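Local coordinates for ethyl tert-butyl ether degradation EthD protein (Ralstonia eutropha JMP134, PDB 3BF4) that is of unknown function but is an EthD-family protein of ferredoxin-like fold, possibly an oxidoreductase, at residues Ala38-Arg43 with Phe76-Ala81. The protein carries 3 engineered substitutions. Sequence-based numbering, arbitrary orientation.
With EDO (1,2-ethanediol), chain C.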
loop_
_atom_site.group_PDB
_atom_site.type_symbol
_atom_site.label_atom_id
_atom_site.label_comp_id
_atom_site.label_asym_id
_atom_site.label_seq_id
_atom_site.Cartn_x
_atom_site.Cartn_y
_atom_site.Cartn_z
ATOM N N ALA A 38 13.260 2.645 -13.480
ATOM C CA ALA A 38 14.400 3.537 -13.185
ATOM C C ALA A 38 13.981 5.006 -13.222
ATOM O O ALA A 38 14.264 5.748 -12.289
ATOM C CB ALA A 38 15.579 3.294 -14.164
ATOM N N TYR A 39 13.310 5.417 -14.300
ATOM C CA TYR A 39 12.814 6.799 -14.442
ATOM C C TYR A 39 11.827 7.112 -13.313
ATOM O O TYR A 39 11.895 8.162 -12.682
ATOM C CB TYR A 39 12.122 7.007 -15.807
ATOM C CG TYR A 39 11.753 8.452 -16.107
ATOM C CD1 TYR A 39 10.600 9.043 -15.542
ATOM C CD2 TYR A 39 12.550 9.239 -16.954
ATOM C CE1 TYR A 39 10.259 10.366 -15.808
ATOM C CE2 TYR A 39 12.208 10.588 -17.232
ATOM C CZ TYR A 39 11.063 11.137 -16.650
ATOM O OH TYR A 39 10.702 12.441 -16.894
ATOM N N TYR A 40 10.909 6.182 -13.085
ATOM C CA TYR A 40 9.904 6.317 -12.038
ATOM C C TYR A 40 10.521 6.629 -10.674
ATOM O O TYR A 40 10.158 7.605 -10.029
ATOM C CB TYR A 40 9.066 5.039 -11.956
ATOM C CG TYR A 40 7.936 5.110 -10.982
ATOM C CD1 TYR A 40 6.980 6.133 -11.076
ATOM C CD2 TYR A 40 7.768 4.136 -9.991
ATOM C CE1 TYR A 40 5.899 6.204 -10.199
ATOM C CE2 TYR A 40 6.669 4.198 -9.099
ATOM C CZ TYR A 40 5.747 5.233 -9.214
ATOM O OH TYR A 40 4.698 5.305 -8.342
ATOM N N CYS A 41 11.499 5.822 -10.299
ATOM C CA CYS A 41 12.177 5.943 -9.020
ATOM C C CYS A 41 13.150 7.124 -8.856
ATOM O O CYS A 41 13.100 7.789 -7.828
ATOM C CB CYS A 41 12.950 4.654 -8.758
ATOM S SG CYS A 41 13.825 4.627 -7.218
ATOM N N ASP A 42 14.035 7.341 -9.834
ATOM C CA ASP A 42 15.069 8.411 -9.726
ATOM C C ASP A 42 14.686 9.763 -10.335
ATOM O O ASP A 42 15.313 10.761 -9.979
ATOM C CB ASP A 42 16.544 8.007 -10.102
ATOM C CG ASP A 42 16.692 6.606 -10.698
ATOM O OD1 ASP A 42 16.234 5.646 -10.043
ATOM O OD2 ASP A 42 17.321 6.451 -11.774
ATOM N N ARG A 43 13.668 9.818 -11.209
ATOM C CA ARG A 43 13.240 11.093 -11.847
ATOM C C ARG A 43 11.858 11.545 -11.404
ATOM O O ARG A 43 11.701 12.642 -10.875
ATOM C CB ARG A 43 13.259 10.988 -13.382
ATOM C CG ARG A 43 14.601 10.565 -14.006
ATOM C CD ARG A 43 15.554 11.717 -14.121
ATOM N NE ARG A 43 15.166 12.625 -15.212
ATOM C CZ ARG A 43 15.545 12.537 -16.499
ATOM N NH1 ARG A 43 16.354 11.561 -16.946
ATOM N NH2 ARG A 43 15.102 13.452 -17.371
ATOM N N PHE A 76 -0.192 -5.245 -9.349
ATOM C CA PHE A 76 0.390 -3.954 -9.695
ATOM C C PHE A 76 1.874 -4.092 -9.999
ATOM O O PHE A 76 2.621 -4.636 -9.183
ATOM C CB PHE A 76 0.185 -2.970 -8.535
ATOM C CG PHE A 76 -1.256 -2.810 -8.154
ATOM C CD1 PHE A 76 -2.119 -2.067 -8.959
ATOM C CD2 PHE A 76 -1.774 -3.455 -7.030
ATOM C CE1 PHE A 76 -3.494 -1.934 -8.641
ATOM C CE2 PHE A 76 -3.133 -3.336 -6.694
ATOM C CZ PHE A 76 -4.001 -2.568 -7.506
ATOM N N VAL A 77 2.279 -3.625 -11.181
ATOM C CA VAL A 77 3.689 -3.637 -11.609
ATOM C C VAL A 77 4.545 -2.728 -10.707
ATOM O O VAL A 77 5.684 -3.071 -10.354
ATOM C CB VAL A 77 3.861 -3.227 -13.116
ATOM C CG1 VAL A 77 3.441 -1.783 -13.388
ATOM C CG2 VAL A 77 5.294 -3.457 -13.569
ATOM N N ALA A 78 3.977 -1.588 -10.331
ATOM C CA ALA A 78 4.636 -0.634 -9.451
ATOM C C ALA A 78 3.589 0.048 -8.566
ATOM O O ALA A 78 2.415 0.164 -8.947
ATOM C CB ALA A 78 5.413 0.365 -10.256
HETATM N N MSE A 79 4.014 0.425 -7.362
HETATM C CA MSE A 79 3.181 1.145 -6.412
HETATM C C MSE A 79 4.052 2.116 -5.647
HETATM O O MSE A 79 5.242 1.887 -5.503
HETATM C CB MSE A 79 2.525 0.203 -5.392
HETATM C CG MSE A 79 1.692 -0.904 -5.970
HETATM SE SE MSE A 79 1.042 -2.104 -4.573
HETATM C CE MSE A 79 -0.061 -0.894 -3.536
ATOM N N CYS A 80 3.465 3.228 -5.222
ATOM C CA CYS A 80 4.132 4.169 -4.313
ATOM C C CYS A 80 3.120 4.622 -3.286
ATOM O O CYS A 80 1.917 4.388 -3.439
ATOM C CB CYS A 80 4.706 5.398 -5.020
ATOM S SG CYS A 80 3.489 6.638 -5.502
ATOM N N ALA A 81 3.628 5.274 -2.248
ATOM C CA ALA A 81 2.781 5.877 -1.240
ATOM C C ALA A 81 3.389 7.169 -0.729
ATOM O O ALA A 81 4.583 7.226 -0.521
ATOM C CB ALA A 81 2.512 4.915 -0.094
HETATM C C1 EDO C . 3.457 8.757 -8.540
HETATM O O1 EDO C . 3.034 7.476 -9.047
HETATM C C2 EDO C . 2.607 9.920 -9.062
HETATM O O2 EDO C . 2.035 9.617 -10.339
#
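Of residues 38-43, Tyr40 alone reaches 76-81, and its buried hydroxyl is hydrogen-bonded to a 1,2-ethanediol molecule, probably picked up from the crystallisation liquor. The setting is the ferredoxin-like fold: helix 37-52 lies over one face of the four-stranded antiparallel sheet, and its residues 38-43 run nearly parallel to strand 78-81 (16° between their N-to-C directions). The axes of these two short segments stay 10.9 Å apart, a distance the tyrosine spans. With CG anti to the backbone N (chi1 -176°), the ring reaches straight out from the helix toward the sheet. Ala78 and Cys80, two residues apart on the strand, direct their CB atoms at the helix, whereas Met79, a selenomethionine, turns away to the other face, where it packs on Met26 of the second subunit. Ala78 CB meets the ring obliquely, 4.2 Å from Tyr40 CE2. Farther along, Tyr40 OH comes within 3.3 Å of Cys80 CB. With SG between the backbone N and the carbonyl carbon (chi1 76°), Cys80 leaves the sulfur 3.4 Å from Tyr40 OH. Phe35 and Tyr27 meet the tyrosine ring edge-to-face and Tyr108 packs against it at a slant, making an aromatic cluster between helix and sheet. Tyr27 OH also bonds the diol, which therefore links two phenols. The diol oxygen O1 lies at the edge of the Tyr40 ring, in its plane, 2.8 Å from Tyr40 OH. Cys80 SG is 3.7 Å from the same O1.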